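Local coordinates for protein adenosine kinase (Sinorhizobium meliloti, PDB 3UBO) that probably phosphorylates adenosine at the expense of ATP, as a kinase of the pfkB family, at residues A[252-266]-A[294-306]. Sequence-based numbering, arbitrary orientation.
Sequences GSVVVRGAERVRVGA and RSLEECSKLGNLA. With ADP (adenosine-5'-diphosphate), chain D.
Leu296, Ser300 and Asn304, one helical turn apart, lay the first turns of helix 296-311 against one face of the antiparallel hairpin 253-264, a mixed contact, apolar around the valines and Leu296 and polar toward the ADP ribose at its end. The axis of strand 260-264 comes within 8.1 Å of the helix axis, 38° from parallel, and the hairpin face turned to the helix carries Ser253, Val255 and Arg257 from one strand and Val262 and Val264 from the other. Branched valines suit it, being at home in strands and offering two methyls each. With CG1 anti to the backbone N (chi1 -173°), Val262 straddles the helix start: its CG2 lies 3.5 Å from Leu296 CB while CG1 rests on the backbone of Glu297. Leu296, the apolar member of the row, reaches on between Val255 and Arg257, and its CD1 lies over one guanidinium face, off centre; Glu260 OE2 meets that group in its plane, in a weak salt bridge across the type II' turn. Farther along, the small Ser300 lets the backbones close in, its CA 5.8 Å from Val264 CA, and its OG lies 3.1 Å from Ser253 OG. Lys301 adds its aliphatic stem, crossing Val264 at about a right angle. On the hairpin's other face, Val256 packs on helix 230-240. At the nucleotide end, Gly252, whose positive phi of 98° suits glycine, accepts a hydrogen bond from ADP O3' through its O (2.7 Å), and the Asn304 side chain also borders the ribose. A β-hairpin and a helix meeting beside the nucleotide ribose are consistent with the ATP site of the pfkB (ribokinase-like) fold.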
loop_
_atom_site.group_PDB
_atom_site.type_symbol
_atom_site.label_atom_id
_atom_site.label_comp_id
_atom_site.label_asym_id
_atom_site.label_seq_id
_atom_site.Cartn_x
_atom_site.Cartn_y
_atom_site.Cartn_z
ATOM N N GLY A 252 -18.263 19.505 -7.332
ATOM C CA GLY A 252 -17.090 20.295 -7.023
ATOM C C GLY A 252 -17.235 20.904 -5.653
ATOM O O GLY A 252 -17.260 20.150 -4.698
ATOM N N SER A 253 -17.358 22.235 -5.544
ATOM C CA SER A 253 -17.437 22.899 -4.211
ATOM C C SER A 253 -18.339 24.144 -4.172
ATOM O O SER A 253 -18.598 24.751 -5.202
ATOM C CB SER A 253 -16.030 23.282 -3.696
ATOM O OG SER A 253 -15.673 24.597 -4.125
ATOM N N VAL A 254 -18.805 24.529 -2.981
ATOM C CA VAL A 254 -19.426 25.842 -2.786
ATOM C C VAL A 254 -18.946 26.520 -1.510
ATOM O O VAL A 254 -19.464 26.243 -0.425
ATOM C CB VAL A 254 -20.970 25.791 -2.770
ATOM C CG1 VAL A 254 -21.473 24.768 -1.792
ATOM C CG2 VAL A 254 -21.533 27.178 -2.487
ATOM N N VAL A 255 -17.956 27.406 -1.621
ATOM C CA VAL A 255 -17.493 28.176 -0.471
ATOM C C VAL A 255 -18.456 29.311 -0.057
ATOM O O VAL A 255 -19.112 29.893 -0.849
ATOM C CB VAL A 255 -16.069 28.677 -0.709
ATOM C CG1 VAL A 255 -15.502 29.406 0.537
ATOM C CG2 VAL A 255 -15.178 27.509 -1.050
ATOM N N VAL A 256 -18.550 29.605 1.223
ATOM C CA VAL A 256 -19.552 30.544 1.735
ATOM C C VAL A 256 -18.906 31.579 2.710
ATOM O O VAL A 256 -18.115 31.198 3.590
ATOM C CB VAL A 256 -20.735 29.757 2.375
ATOM C CG1 VAL A 256 -21.348 30.514 3.488
ATOM C CG2 VAL A 256 -21.769 29.396 1.309
ATOM N N ARG A 257 -19.205 32.878 2.468
ATOM C CA ARG A 257 -18.727 34.071 3.233
ATOM C C ARG A 257 -19.818 35.148 3.217
ATOM O O ARG A 257 -19.974 35.881 2.208
ATOM C CB ARG A 257 -17.447 34.638 2.632
ATOM C CG ARG A 257 -16.750 35.520 3.566
ATOM C CD ARG A 257 -15.261 35.413 3.389
ATOM N NE ARG A 257 -14.822 35.929 2.086
ATOM C CZ ARG A 257 -13.534 36.079 1.733
ATOM N NH1 ARG A 257 -12.544 35.736 2.587
ATOM N NH2 ARG A 257 -13.236 36.570 0.524
ATOM N N GLY A 258 -20.581 35.208 4.314
ATOM C CA GLY A 258 -21.846 35.925 4.366
ATOM C C GLY A 258 -22.880 35.524 3.310
ATOM O O GLY A 258 -23.581 34.505 3.460
ATOM N N ALA A 259 -22.978 36.338 2.248
ATOM C CA ALA A 259 -23.957 36.145 1.150
ATOM C C ALA A 259 -23.212 35.904 -0.161
ATOM O O ALA A 259 -23.816 35.708 -1.241
ATOM C CB ALA A 259 -24.904 37.360 1.024
ATOM N N GLU A 260 -21.880 35.956 -0.030
ATOM C CA GLU A 260 -20.946 35.629 -1.110
ATOM C C GLU A 260 -20.848 34.102 -1.260
ATOM O O GLU A 260 -20.614 33.429 -0.258
ATOM C CB GLU A 260 -19.565 36.185 -0.762
ATOM C CG GLU A 260 -18.623 36.057 -1.960
ATOM C CD GLU A 260 -17.201 36.523 -1.660
ATOM O OE1 GLU A 260 -16.398 36.500 -2.659
ATOM O OE2 GLU A 260 -16.923 36.886 -0.450
ATOM N N ARG A 261 -21.032 33.539 -2.452
ATOM C CA ARG A 261 -21.019 32.079 -2.587
ATOM C C ARG A 261 -20.238 31.691 -3.811
ATOM O O ARG A 261 -20.820 31.653 -4.936
ATOM C CB ARG A 261 -22.434 31.504 -2.736
ATOM C CG ARG A 261 -23.472 31.985 -1.740
ATOM C CD ARG A 261 -24.445 30.839 -1.429
ATOM N NE ARG A 261 -25.171 30.956 -0.154
ATOM C CZ ARG A 261 -24.659 31.371 1.010
ATOM N NH1 ARG A 261 -23.375 31.716 1.144
ATOM N NH2 ARG A 261 -25.457 31.435 2.064
ATOM N N VAL A 262 -18.943 31.413 -3.622
ATOM C CA VAL A 262 -18.076 30.938 -4.717
ATOM C C VAL A 262 -18.315 29.453 -5.076
ATOM O O VAL A 262 -17.802 28.567 -4.383
ATOM C CB VAL A 262 -16.571 31.125 -4.388
ATOM C CG1 VAL A 262 -15.658 30.777 -5.606
ATOM C CG2 VAL A 262 -16.308 32.528 -3.902
ATOM N N ARG A 263 -19.072 29.189 -6.156
ATOM C CA ARG A 263 -19.254 27.818 -6.700
ATOM C C ARG A 263 -18.237 27.451 -7.783
ATOM O O ARG A 263 -18.418 27.859 -8.898
ATOM C CB ARG A 263 -20.665 27.666 -7.264
ATOM C CG ARG A 263 -21.615 28.292 -6.325
ATOM C CD ARG A 263 -23.015 28.025 -6.676
ATOM N NE ARG A 263 -23.812 28.104 -5.460
ATOM C CZ ARG A 263 -25.146 28.085 -5.413
ATOM N NH1 ARG A 263 -25.867 27.998 -6.552
ATOM N NH2 ARG A 263 -25.755 28.135 -4.215
ATOM N N VAL A 264 -17.172 26.724 -7.460
ATOM C CA VAL A 264 -16.242 26.162 -8.430
ATOM C C VAL A 264 -16.516 24.656 -8.630
ATOM O O VAL A 264 -16.650 23.876 -7.663
ATOM C CB VAL A 264 -14.755 26.385 -8.026
ATOM C CG1 VAL A 264 -13.790 25.705 -9.010
ATOM C CG2 VAL A 264 -14.447 27.892 -7.818
ATOM N N GLY A 265 -16.579 24.228 -9.882
ATOM C CA GLY A 265 -16.920 22.847 -10.194
ATOM C C GLY A 265 -15.763 21.855 -10.213
ATOM O O GLY A 265 -14.580 22.232 -10.123
ATOM N N ALA A 266 -16.099 20.573 -10.316
ATOM C CA ALA A 266 -15.070 19.562 -10.087
ATOM C C ALA A 266 -14.596 19.007 -11.386
ATOM O O ALA A 266 -15.275 19.093 -12.391
ATOM C CB ALA A 266 -15.540 18.440 -9.116
ATOM N N ARG A 294 -4.786 33.725 -1.998
ATOM C CA ARG A 294 -5.390 33.444 -3.295
ATOM C C ARG A 294 -6.919 33.549 -3.218
ATOM O O ARG A 294 -7.506 33.502 -2.159
ATOM C CB ARG A 294 -4.972 32.070 -3.802
ATOM C CG ARG A 294 -3.525 31.957 -4.232
ATOM C CD ARG A 294 -3.274 30.615 -4.816
ATOM N NE ARG A 294 -1.927 30.185 -4.516
ATOM C CZ ARG A 294 -0.979 29.947 -5.431
ATOM N NH1 ARG A 294 -1.246 30.078 -6.750
ATOM N NH2 ARG A 294 0.243 29.547 -5.014
ATOM N N SER A 295 -7.569 33.722 -4.350
ATOM C CA SER A 295 -8.992 33.998 -4.329
ATOM C C SER A 295 -9.644 32.800 -3.705
ATOM O O SER A 295 -9.037 31.746 -3.696
ATOM C CB SER A 295 -9.500 34.147 -5.772
ATOM O OG SER A 295 -8.715 33.342 -6.650
ATOM N N LEU A 296 -10.870 32.956 -3.216
ATOM C CA LEU A 296 -11.731 31.809 -2.926
ATOM C C LEU A 296 -11.911 30.981 -4.196
ATOM O O LEU A 296 -11.978 29.741 -4.158
ATOM C CB LEU A 296 -13.108 32.257 -2.429
ATOM C CG LEU A 296 -13.060 33.018 -1.091
ATOM C CD1 LEU A 296 -14.426 33.046 -0.379
ATOM C CD2 LEU A 296 -11.973 32.422 -0.211
ATOM N N GLU A 297 -12.004 31.688 -5.314
ATOM C CA GLU A 297 -12.116 31.085 -6.611
ATOM C C GLU A 297 -10.930 30.134 -6.858
ATOM O O GLU A 297 -11.126 28.962 -7.140
ATOM C CB GLU A 297 -12.160 32.202 -7.673
ATOM C CG GLU A 297 -13.368 32.169 -8.608
ATOM C CD GLU A 297 -13.082 31.481 -9.941
ATOM O OE1 GLU A 297 -11.882 31.324 -10.295
ATOM O OE2 GLU A 297 -14.059 31.117 -10.641
ATOM N N GLU A 298 -9.706 30.634 -6.753
ATOM C CA GLU A 298 -8.544 29.819 -7.072
ATOM C C GLU A 298 -8.271 28.841 -5.928
ATOM O O GLU A 298 -7.427 27.929 -6.008
ATOM C CB GLU A 298 -7.343 30.718 -7.280
ATOM C CG GLU A 298 -6.314 30.235 -8.328
ATOM C CD GLU A 298 -5.049 31.129 -8.295
ATOM O OE1 GLU A 298 -5.195 32.348 -7.914
ATOM O OE2 GLU A 298 -3.920 30.621 -8.610
ATOM N N CYS A 299 -8.985 29.052 -4.836
ATOM C CA CYS A 299 -8.880 28.159 -3.691
ATOM C C CYS A 299 -9.761 26.946 -4.009
ATOM O O CYS A 299 -9.248 25.825 -4.044
ATOM C CB CYS A 299 -9.228 28.843 -2.332
ATOM S SG CYS A 299 -7.823 29.548 -1.363
ATOM N N SER A 300 -11.059 27.143 -4.274
ATOM C CA SER A 300 -11.882 25.996 -4.553
ATOM C C SER A 300 -11.178 25.185 -5.637
ATOM O O SER A 300 -11.263 23.968 -5.666
ATOM C CB SER A 300 -13.254 26.403 -5.036
ATOM O OG SER A 300 -13.936 27.128 -4.073
ATOM N N LYS A 301 -10.468 25.852 -6.531
ATOM C CA LYS A 301 -9.930 25.135 -7.697
ATOM C C LYS A 301 -8.864 24.195 -7.176
ATOM O O LYS A 301 -8.843 23.013 -7.512
ATOM C CB LYS A 301 -9.394 26.066 -8.824
ATOM C CG LYS A 301 -10.481 26.628 -9.751
ATOM C CD LYS A 301 -9.884 27.580 -10.794
ATOM C CE LYS A 301 -10.936 28.524 -11.463
ATOM N NZ LYS A 301 -11.826 28.027 -12.658
ATOM N N LEU A 302 -7.997 24.722 -6.316
ATOM C CA LEU A 302 -6.910 23.908 -5.797
ATOM C C LEU A 302 -7.519 22.737 -5.018
ATOM O O LEU A 302 -6.966 21.642 -4.999
ATOM C CB LEU A 302 -5.971 24.744 -4.966
ATOM C CG LEU A 302 -4.960 25.393 -5.887
ATOM C CD1 LEU A 302 -4.302 26.541 -5.179
ATOM C CD2 LEU A 302 -3.935 24.357 -6.392
ATOM N N GLY A 303 -8.706 22.982 -4.462
ATOM C CA GLY A 303 -9.477 21.965 -3.789
ATOM C C GLY A 303 -9.786 20.775 -4.669
ATOM O O GLY A 303 -9.271 19.663 -4.428
ATOM N N ASN A 304 -10.626 21.014 -5.681
ATOM C CA ASN A 304 -11.094 19.937 -6.518
ATOM C C ASN A 304 -9.935 19.247 -7.229
ATOM O O ASN A 304 -9.828 18.046 -7.208
ATOM C CB ASN A 304 -12.144 20.441 -7.447
ATOM C CG ASN A 304 -13.283 21.057 -6.713
ATOM O OD1 ASN A 304 -13.422 22.270 -6.711
ATOM N ND2 ASN A 304 -14.097 20.247 -6.058
ATOM N N LEU A 305 -9.020 20.024 -7.795
ATOM C CA LEU A 305 -7.832 19.450 -8.422
ATOM C C LEU A 305 -7.158 18.373 -7.557
ATOM O O LEU A 305 -6.779 17.314 -8.056
ATOM C CB LEU A 305 -6.825 20.550 -8.766
ATOM C CG LEU A 305 -5.427 20.085 -9.177
ATOM C CD1 LEU A 305 -5.461 19.417 -10.543
ATOM C CD2 LEU A 305 -4.448 21.249 -9.170
ATOM N N ALA A 306 -7.010 18.656 -6.264
ATOM C CA ALA A 306 -6.320 17.748 -5.312
ATOM C C ALA A 306 -7.185 16.554 -4.925
ATOM O O ALA A 306 -6.691 15.444 -4.924
ATOM C CB ALA A 306 -5.870 18.487 -4.079
HETATM P PB ADP D . -16.318 13.492 1.076
HETATM O O1B ADP D . -17.369 12.472 1.856
HETATM O O2B ADP D . -15.650 14.730 1.989
HETATM O O3B ADP D . -15.205 12.728 0.453
HETATM P PA ADP D . -17.490 14.805 -1.470
HETATM O O1A ADP D . -18.728 13.953 -2.145
HETATM O O2A ADP D . -17.882 16.206 -1.323
HETATM O O3A ADP D . -17.506 13.996 0.012
HETATM O "O5'" ADP D . -16.040 14.792 -2.320
HETATM C "C5'" ADP D . -14.939 15.561 -1.850
HETATM C "C4'" ADP D . -14.123 16.211 -3.015
HETATM O "O4'" ADP D . -13.327 15.304 -3.916
HETATM C "C3'" ADP D . -14.943 17.075 -4.114
HETATM O "O3'" ADP D . -15.498 18.328 -3.760
HETATM C "C2'" ADP D . -14.182 16.896 -5.422
HETATM O "O2'" ADP D . -13.173 17.834 -5.825
HETATM C "C1'" ADP D . -13.787 15.455 -5.269
HETATM N N9 ADP D . -14.843 14.482 -5.689
HETATM C C8 ADP D . -15.703 13.748 -4.902
HETATM N N7 ADP D . -16.560 12.926 -5.747
HETATM C C5 ADP D . -16.212 13.198 -7.101
HETATM C C6 ADP D . -16.709 12.657 -8.382
HETATM N N6 ADP D . -17.752 11.613 -8.385
HETATM N N1 ADP D . -16.154 13.085 -9.548
HETATM C C2 ADP D . -15.109 14.026 -9.552
HETATM N N3 ADP D . -14.621 14.579 -8.312
HETATM C C4 ADP D . -15.165 14.141 -7.107
#